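Local coordinates for protein probable acetyltransferases (PDB 3PZJ) that probably transfers acetyl groups to acceptor amines as a GNAT-family enzyme, perhaps to the N-terminal serine or alanine of proteins, at residues Gly27-Ala32 against Asp90-Val95. Numbering follows the deposited sequence.
Sequences GKAPEA and DTALYV. With NA (sodium ion), chain C.
Tyr-94 OH donates a hydrogen bond to the main-chain O of Pro-30, a worked example of how a loop without regular structure can be joined to a strand of the mixed GNAT sheet by a single side-chain hydrogen bond and a few carbon contacts. The bond is short, 2.7 Å from Tyr-94 OH to Pro-30 O; it lies in the carbonyl plane on a lone pair, with a C=O...OH angle of 131°. Pro-30 O in turn sits at the edge of the tyrosine ring, near its plane. The same hydroxyl is packed against carbon: Pro-30 CD comes within 3.3 Å of Tyr-94 OH, and Ala-29 CB within 3.4 Å. The side chains of Pro-30 and Tyr-94 cross at about a right angle, and what the proline meets is the hydroxyl end of the phenol. Two residues earlier on the strand, the methyls of Ala-29 and Ala-92 touch, CB to CB at 3.5 Å. The CB of Tyr-94 already points toward the loop, and with CG anti to the carbonyl carbon (chi1 -60°) the ring carries its hydroxyl to Pro-30.

Further out, backbone hydrogen bonds from Ala-92 to Tyr-110 and from Tyr-94 to Leu-108 hold strand 92-98 against strand 106-114, while Pro-30 also rests on Leu-151, just beyond helix 135-150. Immediately before the strand, a sodium ion is gathered by the carbonyls of Val-86, Gln-88 and Thr-91 and by two waters, with Thr-91 O 2.2 Å from the metal.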
loop_
_atom_site.group_PDB
_atom_site.type_symbol
_atom_site.label_atom_id
_atom_site.label_comp_id
_atom_site.label_asym_id
_atom_site.label_seq_id
_atom_site.Cartn_x
_atom_site.Cartn_y
_atom_site.Cartn_z
ATOM N N GLY A 27 -5.014 -15.171 -8.550
ATOM C CA GLY A 27 -4.831 -15.075 -10.015
ATOM C C GLY A 27 -4.681 -13.647 -10.546
ATOM O O GLY A 27 -4.944 -12.654 -9.835
ATOM N N LYS A 28 -4.282 -13.568 -11.821
ATOM C CA LYS A 28 -4.096 -12.317 -12.529
ATOM C C LYS A 28 -5.481 -11.765 -12.919
ATOM O O LYS A 28 -6.466 -12.497 -12.939
ATOM C CB LYS A 28 -3.215 -12.529 -13.809
ATOM N N ALA A 29 -5.549 -10.493 -13.293
ATOM C CA ALA A 29 -6.873 -9.867 -13.626
ATOM C C ALA A 29 -7.354 -10.423 -14.934
ATOM O O ALA A 29 -6.518 -10.703 -15.814
ATOM C CB ALA A 29 -6.744 -8.355 -13.714
ATOM N N PRO A 30 -8.670 -10.638 -15.088
ATOM C CA PRO A 30 -9.080 -11.258 -16.333
ATOM C C PRO A 30 -8.703 -10.396 -17.486
ATOM O O PRO A 30 -8.812 -9.140 -17.424
ATOM C CB PRO A 30 -10.626 -11.284 -16.272
ATOM C CG PRO A 30 -10.986 -10.865 -14.966
ATOM C CD PRO A 30 -9.792 -10.525 -14.141
ATOM N N GLU A 31 -8.305 -11.082 -18.550
ATOM C CA GLU A 31 -7.955 -10.449 -19.824
ATOM C C GLU A 31 -9.149 -10.508 -20.823
ATOM O O GLU A 31 -9.088 -9.967 -21.907
ATOM C CB GLU A 31 -6.716 -11.162 -20.383
ATOM N N ALA A 32 -10.233 -11.186 -20.471
ATOM C CA ALA A 32 -11.464 -11.208 -21.299
ATOM C C ALA A 32 -12.544 -10.507 -20.536
ATOM O O ALA A 32 -12.381 -10.293 -19.335
ATOM C CB ALA A 32 -11.892 -12.665 -21.614
ATOM N N ASP A 90 0.421 -3.773 -11.662
ATOM C CA ASP A 90 -0.529 -4.088 -10.569
ATOM C C ASP A 90 -1.884 -3.415 -10.750
ATOM O O ASP A 90 -2.737 -3.399 -9.823
ATOM C CB ASP A 90 0.129 -3.785 -9.245
ATOM C CG ASP A 90 0.377 -2.306 -9.023
ATOM O OD1 ASP A 90 0.856 -2.011 -7.927
ATOM O OD2 ASP A 90 0.096 -1.454 -9.866
ATOM N N THR A 91 -2.108 -2.855 -11.940
ATOM C CA THR A 91 -3.376 -2.167 -12.232
ATOM C C THR A 91 -4.037 -2.768 -13.508
ATOM O O THR A 91 -3.344 -3.088 -14.528
ATOM C CB THR A 91 -3.109 -0.656 -12.412
ATOM O OG1 THR A 91 -2.613 -0.124 -11.183
ATOM C CG2 THR A 91 -4.370 0.051 -12.739
ATOM N N ALA A 92 -5.356 -2.987 -13.446
ATOM C CA ALA A 92 -6.113 -3.441 -14.622
ATOM C C ALA A 92 -7.420 -2.690 -14.637
ATOM O O ALA A 92 -8.075 -2.614 -13.600
ATOM C CB ALA A 92 -6.385 -4.950 -14.551
ATOM N N LEU A 93 -7.784 -2.122 -15.769
ATOM C CA LEU A 93 -9.019 -1.344 -15.853
ATOM C C LEU A 93 -9.969 -1.945 -16.865
ATOM O O LEU A 93 -9.528 -2.679 -17.769
ATOM C CB LEU A 93 -8.750 0.074 -16.298
ATOM C CG LEU A 93 -7.899 0.985 -15.372
ATOM C CD1 LEU A 93 -7.691 2.359 -16.082
ATOM C CD2 LEU A 93 -8.542 1.137 -14.017
ATOM N N TYR A 94 -11.247 -1.661 -16.664
ATOM C CA TYR A 94 -12.349 -2.201 -17.470
ATOM C C TYR A 94 -13.299 -1.062 -17.757
ATOM O O TYR A 94 -13.466 -0.136 -16.943
ATOM C CB TYR A 94 -13.095 -3.280 -16.715
ATOM C CG TYR A 94 -12.187 -4.447 -16.345
ATOM C CD1 TYR A 94 -12.094 -5.584 -17.163
ATOM C CD2 TYR A 94 -11.396 -4.388 -15.221
ATOM C CE1 TYR A 94 -11.246 -6.633 -16.817
ATOM C CE2 TYR A 94 -10.563 -5.436 -14.861
ATOM C CZ TYR A 94 -10.431 -6.506 -15.711
ATOM O OH TYR A 94 -9.603 -7.540 -15.414
ATOM N N VAL A 95 -13.926 -1.144 -18.930
ATOM C CA VAL A 95 -14.931 -0.242 -19.363
ATOM C C VAL A 95 -16.355 -0.857 -19.075
ATOM O O VAL A 95 -16.637 -2.020 -19.349
ATOM C CB VAL A 95 -14.793 0.056 -20.858
ATOM C CG1 VAL A 95 -15.939 0.941 -21.271
ATOM C CG2 VAL A 95 -13.459 0.760 -21.133
HETATM NA NA NA C . -1.660 -3.149 -15.996
HETATM O O HOH W 1 -3.338 -4.262 -17.361
HETATM O O HOH W 2 -0.225 -4.815 -16.764
#